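PDB 4NNB: OBCA, Oxalate Biosynthetic Component A from Burkholderia glumae, which combines an N-terminal domain with a TIM-barrel-type region of the beta-keto acid cleavage enzyme family. Local coordinates for residues D52-L64 / E179-Q192. Sequence-based numbering, arbitrary orientation.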
ATOM      1  N   ASP A  52      -3.187  18.186   3.559  1.00 50.66           N
ATOM      2  CA  ASP A  52      -2.864  17.323   2.429  1.00 45.94           C
ATOM      3  C   ASP A  52      -1.454  16.738   2.518  1.00 50.88           C
ATOM      4  O   ASP A  52      -0.983  16.105   1.573  1.00 54.10           O
ATOM      5  CB  ASP A  52      -3.015  18.109   1.131  1.00 47.37           C
ATOM      6  CG  ASP A  52      -3.258  17.223  -0.057  1.00 43.18           C
ATOM      7  OD1 ASP A  52      -2.562  17.395  -1.074  1.00 44.52           O
ATOM      8  OD2 ASP A  52      -4.165  16.373   0.018  1.00 47.28           O
ATOM      9  N   GLY A  53      -0.770  16.961   3.637  1.00 45.11           N
ATOM     10  CA  GLY A  53       0.521  16.332   3.871  1.00 44.51           C
ATOM     11  C   GLY A  53       1.761  17.191   3.665  1.00 49.70           C
ATOM     12  O   GLY A  53       2.874  16.729   3.929  1.00 48.60           O
ATOM     13  N   TRP A  54       1.584  18.423   3.189  1.00 44.60           N
ATOM     14  CA  TRP A  54       2.703  19.349   3.051  1.00 44.99           C
ATOM     15  C   TRP A  54       3.271  19.625   4.428  1.00 45.44           C
ATOM     16  O   TRP A  54       2.536  19.621   5.414  1.00 46.50           O
ATOM     17  CB  TRP A  54       2.259  20.658   2.388  1.00 40.60           C
ATOM     18  CG  TRP A  54       1.932  20.510   0.935  1.00 43.60           C
ATOM     19  CD1 TRP A  54       0.855  19.875   0.400  1.00 43.40           C
ATOM     20  CD2 TRP A  54       2.694  21.014  -0.171  1.00 42.32           C
ATOM     21  NE1 TRP A  54       0.898  19.947  -0.974  1.00 42.80           N
ATOM     22  CE2 TRP A  54       2.013  20.643  -1.350  1.00 40.39           C
ATOM     23  CE3 TRP A  54       3.877  21.747  -0.280  1.00 38.39           C
ATOM     24  CZ2 TRP A  54       2.488  20.974  -2.621  1.00 39.29           C
ATOM     25  CZ3 TRP A  54       4.339  22.078  -1.533  1.00 38.99           C
ATOM     26  CH2 TRP A  54       3.650  21.690  -2.690  1.00 41.01           C
ATOM     27  N   GLU A  55       4.578  19.847   4.497  1.00 43.58           N
ATOM     28  CA  GLU A  55       5.240  20.084   5.772  1.00 45.10           C
ATOM     29  C   GLU A  55       6.060  21.382   5.729  1.00 48.53           C
ATOM     30  O   GLU A  55       6.612  21.749   4.688  1.00 42.77           O
ATOM     31  CB  GLU A  55       6.100  18.869   6.159  1.00 50.93           C
ATOM     32  CG  GLU A  55       7.602  19.132   6.296  1.00 56.06           C
ATOM     33  CD  GLU A  55       8.399  17.851   6.551  1.00 61.77           C
ATOM     34  OE1 GLU A  55       9.649  17.896   6.490  1.00 59.99           O
ATOM     35  OE2 GLU A  55       7.771  16.802   6.819  1.00 62.91           O
ATOM     36  N   VAL A  56       6.109  22.093   6.854  1.00 47.43           N
ATOM     37  CA  VAL A  56       6.878  23.333   6.941  1.00 43.92           C
ATOM     38  C   VAL A  56       8.377  23.040   6.949  1.00 45.71           C
ATOM     39  O   VAL A  56       8.839  22.177   7.695  1.00 47.67           O
ATOM     40  CB  VAL A  56       6.501  24.149   8.208  1.00 43.00           C
ATOM     41  CG1 VAL A  56       7.515  25.249   8.457  1.00 41.76           C
ATOM     42  CG2 VAL A  56       5.105  24.738   8.063  1.00 45.65           C
ATOM     43  N   VAL A  57       9.135  23.750   6.114  1.00 43.26           N
ATOM     44  CA  VAL A  57      10.590  23.594   6.094  1.00 43.74           C
ATOM     45  C   VAL A  57      11.328  24.930   6.176  1.00 41.42           C
ATOM     46  O   VAL A  57      10.856  25.945   5.657  1.00 45.08           O
ATOM     47  CB  VAL A  57      11.070  22.825   4.833  1.00 45.83           C
ATOM     48  CG1 VAL A  57      10.698  21.352   4.928  1.00 40.38           C
ATOM     49  CG2 VAL A  57      10.502  23.461   3.570  1.00 39.23           C
ATOM     50  N   PRO A  58      12.489  24.935   6.843  1.00 42.79           N
ATOM     51  CA  PRO A  58      13.355  26.122   6.889  1.00 45.51           C
ATOM     52  C   PRO A  58      14.101  26.317   5.575  1.00 45.02           C
ATOM     53  O   PRO A  58      13.911  25.545   4.635  1.00 41.14           O
ATOM     54  CB  PRO A  58      14.353  25.777   7.999  1.00 41.07           C
ATOM     55  CG  PRO A  58      14.401  24.285   8.009  1.00 44.64           C
ATOM     56  CD  PRO A  58      12.995  23.845   7.695  1.00 43.21           C
ATOM     57  N   ALA A  59      14.948  27.337   5.510  1.00 41.91           N
ATOM     58  CA  ALA A  59      15.768  27.555   4.325  1.00 43.59           C
ATOM     59  C   ALA A  59      16.833  26.469   4.215  1.00 39.00           C
ATOM     60  O   ALA A  59      17.121  25.776   5.188  1.00 40.54           O
ATOM     61  CB  ALA A  59      16.412  28.932   4.364  1.00 46.77           C
ATOM     62  N   GLY A  60      17.403  26.315   3.022  1.00 42.12           N
ATOM     63  CA  GLY A  60      18.494  25.377   2.820  1.00 40.71           C
ATOM     64  C   GLY A  60      18.188  24.197   1.908  1.00 39.30           C
ATOM     65  O   GLY A  60      19.049  23.341   1.689  1.00 38.04           O
ATOM     66  N   GLY A  61      16.972  24.143   1.376  1.00 38.27           N
ATOM     67  CA  GLY A  61      16.592  23.069   0.469  1.00 35.50           C
ATOM     68  C   GLY A  61      17.202  23.303  -0.899  1.00 36.75           C
ATOM     69  O   GLY A  61      17.802  24.355  -1.131  1.00 30.39           O
ATOM     70  N   ARG A  62      17.077  22.322  -1.794  1.00 33.69           N
ATOM     71  CA  ARG A  62      17.440  22.522  -3.194  1.00 30.60           C
ATOM     72  C   ARG A  62      16.250  22.192  -4.093  1.00 32.71           C
ATOM     73  O   ARG A  62      15.488  21.250  -3.821  1.00 30.83           O
ATOM     74  CB  ARG A  62      18.666  21.686  -3.596  1.00 28.97           C
ATOM     75  CG  ARG A  62      19.967  22.034  -2.874  1.00 33.11           C
ATOM     76  CD  ARG A  62      20.512  23.399  -3.298  1.00 31.77           C
ATOM     77  NE  ARG A  62      21.745  23.740  -2.590  1.00 34.52           N
ATOM     78  CZ  ARG A  62      21.800  24.229  -1.352  1.00 38.77           C
ATOM     79  NH1 ARG A  62      20.689  24.438  -0.649  1.00 37.05           N
ATOM     80  NH2 ARG A  62      22.976  24.511  -0.808  1.00 39.37           N
ATOM     81  N   LEU A  63      16.090  22.980  -5.154  1.00 29.62           N
ATOM     82  CA  LEU A  63      14.982  22.800  -6.089  1.00 32.10           C
ATOM     83  C   LEU A  63      15.526  22.655  -7.492  1.00 28.56           C
ATOM     84  O   LEU A  63      16.330  23.479  -7.940  1.00 31.01           O
ATOM     85  CB  LEU A  63      14.020  23.996  -6.033  1.00 28.67           C
ATOM     86  CG  LEU A  63      12.916  24.068  -7.102  1.00 33.42           C
ATOM     87  CD1 LEU A  63      11.865  22.980  -6.891  1.00 30.09           C
ATOM     88  CD2 LEU A  63      12.250  25.443  -7.124  1.00 33.67           C
ATOM     89  N   LEU A  64      15.118  21.587  -8.170  1.00 28.56           N
ATOM     90  CA  LEU A  64      15.401  21.427  -9.585  1.00 29.11           C
ATOM     91  C   LEU A  64      14.114  21.737 -10.346  1.00 36.96           C
ATOM     92  O   LEU A  64      13.116  21.011 -10.222  1.00 32.75           O
ATOM     93  CB  LEU A  64      15.880  19.995  -9.898  1.00 26.63           C
ATOM     94  CG  LEU A  64      16.246  19.742 -11.369  1.00 28.24           C
ATOM     95  CD1 LEU A  64      17.340  20.728 -11.821  1.00 31.72           C
ATOM     96  CD2 LEU A  64      16.664  18.281 -11.623  1.00 26.61           C
ATOM     97  N   GLU A 179      24.414  21.366  -7.782  1.00 26.57           N
ATOM     98  CA  GLU A 179      24.172  22.772  -8.074  1.00 29.46           C
ATOM     99  C   GLU A 179      24.557  23.106  -9.511  1.00 29.96           C
ATOM    100  O   GLU A 179      23.872  23.882 -10.172  1.00 31.38           O
ATOM    101  CB  GLU A 179      24.858  23.665  -7.037  1.00 30.81           C
ATOM    102  CG  GLU A 179      24.166  23.554  -5.685  1.00 33.54           C
ATOM    103  CD  GLU A 179      24.998  24.062  -4.530  1.00 37.64           C
ATOM    104  OE1 GLU A 179      26.205  24.318  -4.719  1.00 36.67           O
ATOM    105  OE2 GLU A 179      24.439  24.192  -3.423  1.00 35.51           O
ATOM    106  N   GLU A 180      25.622  22.488 -10.016  1.00 30.78           N
ATOM    107  CA  GLU A 180      26.003  22.700 -11.414  1.00 32.87           C
ATOM    108  C   GLU A 180      24.950  22.103 -12.343  1.00 32.58           C
ATOM    109  O   GLU A 180      24.750  22.570 -13.468  1.00 29.20           O
ATOM    110  CB  GLU A 180      27.369  22.083 -11.713  1.00 35.91           C
ATOM    111  CG  GLU A 180      27.860  22.383 -13.123  1.00 46.02           C
ATOM    112  CD  GLU A 180      29.012  21.495 -13.562  1.00 55.57           C
ATOM    113  OE1 GLU A 180      29.659  20.873 -12.691  1.00 60.34           O
ATOM    114  OE2 GLU A 180      29.269  21.416 -14.783  1.00 55.57           O
ATOM    115  N   ALA A 181      24.270  21.063 -11.865  1.00 32.06           N
ATOM    116  CA  ALA A 181      23.215  20.422 -12.646  1.00 30.94           C
ATOM    117  C   ALA A 181      21.906  21.215 -12.584  1.00 32.12           C
ATOM    118  O   ALA A 181      20.943  20.889 -13.277  1.00 36.06           O
ATOM    119  CB  ALA A 181      22.999  18.984 -12.178  1.00 33.03           C
ATOM    120  N   GLY A 182      21.859  22.245 -11.745  1.00 32.99           N
ATOM    121  CA  GLY A 182      20.689  23.108 -11.709  1.00 34.07           C
ATOM    122  C   GLY A 182      19.900  23.094 -10.418  1.00 32.36           C
ATOM    123  O   GLY A 182      18.901  23.809 -10.299  1.00 36.32           O
ATOM    124  N   TRP A 183      20.324  22.290  -9.448  1.00 31.62           N
ATOM    125  CA  TRP A 183      19.665  22.313  -8.146  1.00 28.62           C
ATOM    126  C   TRP A 183      19.960  23.650  -7.466  1.00 35.08           C
ATOM    127  O   TRP A 183      21.123  23.993  -7.232  1.00 34.21           O
ATOM    128  CB  TRP A 183      20.109  21.135  -7.271  1.00 27.42           C
ATOM    129  CG  TRP A 183      19.622  19.802  -7.786  1.00 29.04           C
ATOM    130  CD1 TRP A 183      20.244  18.988  -8.689  1.00 28.03           C
ATOM    131  CD2 TRP A 183      18.404  19.137  -7.419  1.00 29.87           C
ATOM    132  NE1 TRP A 183      19.486  17.858  -8.903  1.00 28.77           N
ATOM    133  CE2 TRP A 183      18.353  17.930  -8.136  1.00 30.61           C
ATOM    134  CE3 TRP A 183      17.355  19.450  -6.551  1.00 31.52           C
ATOM    135  CZ2 TRP A 183      17.278  17.035  -8.016  1.00 30.79           C
ATOM    136  CZ3 TRP A 183      16.291  18.565  -6.435  1.00 28.18           C
ATOM    137  CH2 TRP A 183      16.262  17.376  -7.159  1.00 30.00           C
ATOM    138  N   ILE A 184      18.911  24.404  -7.155  1.00 32.71           N
ATOM    139  CA  ILE A 184      19.088  25.766  -6.641  1.00 35.71           C
ATOM    140  C   ILE A 184      18.662  25.878  -5.180  1.00 35.09           C
ATOM    141  O   ILE A 184      17.646  25.308  -4.766  1.00 32.00           O
ATOM    142  CB  ILE A 184      18.332  26.798  -7.520  1.00 36.57           C
ATOM    143  CG1 ILE A 184      18.925  26.813  -8.929  1.00 39.20           C
ATOM    144  CG2 ILE A 184      18.405  28.190  -6.933  1.00 41.64           C
ATOM    145  CD1 ILE A 184      18.476  27.999  -9.762  1.00 53.32           C
ATOM    146  N   ALA A 185      19.459  26.605  -4.403  1.00 34.98           N
ATOM    147  CA  ALA A 185      19.180  26.874  -2.992  1.00 31.93           C
ATOM    148  C   ALA A 185      17.809  27.523  -2.780  1.00 35.95           C
ATOM    149  O   ALA A 185      17.417  28.420  -3.523  1.00 33.53           O
ATOM    150  CB  ALA A 185      20.280  27.756  -2.405  1.00 34.11           C
ATOM    151  N   CYS A 186      17.089  27.077  -1.753  1.00 37.84           N
ATOM    152  CA  CYS A 186      15.743  27.575  -1.508  1.00 36.95           C
ATOM    153  C   CYS A 186      15.608  28.335  -0.191  1.00 38.31           C
ATOM    154  O   CYS A 186      16.315  28.062   0.781  1.00 36.79           O
ATOM    155  CB  CYS A 186      14.737  26.423  -1.517  1.00 39.05           C
ATOM    156  SG  CYS A 186      14.434  25.730  -3.142  1.00 39.35           S
ATOM    157  N   ALA A 187      14.670  29.276  -0.164  1.00 42.65           N
ATOM    158  CA  ALA A 187      14.270  29.924   1.081  1.00 42.74           C
ATOM    159  C   ALA A 187      13.325  29.013   1.873  1.00 45.51           C
ATOM    160  O   ALA A 187      13.126  27.844   1.526  1.00 40.10           O
ATOM    161  CB  ALA A 187      13.614  31.260   0.794  1.00 37.44           C
ATOM    162  N   ALA A 188      12.743  29.546   2.941  1.00 42.55           N
ATOM    163  CA  ALA A 188      11.866  28.750   3.791  1.00 37.55           C
ATOM    164  C   ALA A 188      10.539  28.526   3.090  1.00 42.82           C
ATOM    165  O   ALA A 188      10.206  29.236   2.140  1.00 44.24           O
ATOM    166  CB  ALA A 188      11.653  29.440   5.121  1.00 43.15           C
ATOM    167  N   GLY A 189       9.775  27.538   3.539  1.00 38.25           N
ATOM    168  CA  GLY A 189       8.468  27.325   2.947  1.00 42.71           C
ATOM    169  C   GLY A 189       7.783  26.005   3.241  1.00 43.67           C
ATOM    170  O   GLY A 189       7.853  25.472   4.353  1.00 41.33           O
ATOM    171  N   TYR A 190       7.108  25.480   2.223  1.00 42.91           N
ATOM    172  CA  TYR A 190       6.298  24.283   2.379  1.00 41.89           C
ATOM    173  C   TYR A 190       6.703  23.248   1.339  1.00 37.45           C
ATOM    174  O   TYR A 190       6.882  23.571   0.169  1.00 36.91           O
ATOM    175  CB  TYR A 190       4.804  24.626   2.265  1.00 44.34           C
ATOM    176  CG  TYR A 190       4.345  25.679   3.256  1.00 49.58           C
ATOM    177  CD1 TYR A 190       4.502  27.034   2.987  1.00 49.71           C
ATOM    178  CD2 TYR A 190       3.762  25.317   4.463  1.00 51.52           C
ATOM    179  CE1 TYR A 190       4.091  27.996   3.897  1.00 52.05           C
ATOM    180  CE2 TYR A 190       3.348  26.271   5.373  1.00 50.58           C
ATOM    181  CZ  TYR A 190       3.514  27.607   5.084  1.00 53.08           C
ATOM    182  OH  TYR A 190       3.100  28.555   5.995  1.00 56.69           O
ATOM    183  N   TRP A 191       6.832  22.004   1.786  1.00 38.00           N
ATOM    184  CA  TRP A 191       7.329  20.912   0.958  1.00 42.51           C
ATOM    185  C   TRP A 191       6.331  19.771   0.935  1.00 37.66           C
ATOM    186  O   TRP A 191       5.778  19.394   1.970  1.00 39.71           O
ATOM    187  CB  TRP A 191       8.673  20.424   1.519  1.00 38.55           C
ATOM    188  CG  TRP A 191       9.176  19.106   0.990  1.00 39.70           C
ATOM    189  CD1 TRP A 191       9.228  18.704  -0.314  1.00 39.58           C
ATOM    190  CD2 TRP A 191       9.733  18.038   1.762  1.00 39.51           C
ATOM    191  NE1 TRP A 191       9.774  17.440  -0.398  1.00 40.49           N
ATOM    192  CE2 TRP A 191      10.097  17.012   0.865  1.00 40.82           C
ATOM    193  CE3 TRP A 191       9.954  17.843   3.127  1.00 40.73           C
ATOM    194  CZ2 TRP A 191      10.673  15.812   1.290  1.00 38.10           C
ATOM    195  CZ3 TRP A 191      10.520  16.650   3.549  1.00 43.37           C
ATOM    196  CH2 TRP A 191      10.872  15.650   2.634  1.00 40.76           C
ATOM    197  N   GLN A 192       6.090  19.231  -0.251  1.00 42.45           N
ATOM    198  CA  GLN A 192       5.307  18.010  -0.370  1.00 40.52           C
ATOM    199  C   GLN A 192       6.269  16.833  -0.452  1.00 43.25           C
ATOM    200  O   GLN A 192       6.849  16.562  -1.503  1.00 41.66           O
ATOM    201  CB  GLN A 192       4.405  18.055  -1.602  1.00 43.40           C
ATOM    202  CG  GLN A 192       3.612  16.768  -1.844  1.00 42.43           C
ATOM    203  CD  GLN A 192       2.868  16.298  -0.608  1.00 47.40           C
ATOM    204  OE1 GLN A 192       3.398  15.525   0.193  1.00 46.16           O
ATOM    205  NE2 GLN A 192       1.628  16.760  -0.450  1.00 46.90           N
TER
HETATM  206  O   HOH W   1      14.073  25.377   1.787  1.00 38.44           O
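R62 and E179 form a salt bridge beside the second of two short antiparallel ladders through which the two chain segments run. Followed outward, the arginine shows how one side chain can serve several partners. Its CB lies 3.9 Å from CE3 of W183. CG, beside the backbone N (chi1 -64°), and the bend at chi2 (-70°) lead CD to the backbone of I184 and A185, 3.6 Å from A185 N. NE then reaches E179 OE2 at 2.9 Å, on the lone pair facing away from the other carboxylate oxygen, and NH2 binds the same oxygen; guanidinium and carboxylate are nearly coplanar. NH1 turns back to G61 O, meeting it from the face opposite C186 N, while A185 CB lies over one guanidinium face, offset toward its rim.

Beyond R62, L63 exchanges both backbone bonds with I184, and L64 CB sits over the six-membered ring of W183, a CH-pi contact 3.5 Å from the centroid. In the other ladder E55 pairs with W191 and V57 with G189. Past it, Q192 CB lies over a face of W54, a second CH-pi contact, also 3.5 Å from the six-membered centroid, while Q192 OE1 accepts from G194 N. The loops between the ladders are joined by G60 N to C186 O and by a water bridging P58 O, A187 O and G61 N.

Strand 27-29 extends one ladder and strand 155-159 the other, so the contact links two small antiparallel sheets. Its chemistry implies a division of labour: backbone bonds set the register, CH-pi packing lies toward both ends, and the two-nitrogen grip on E179 OE2, with NH1 bonded to G61 O, holds the guanidinium's rotation and probably stabilises a charged E179.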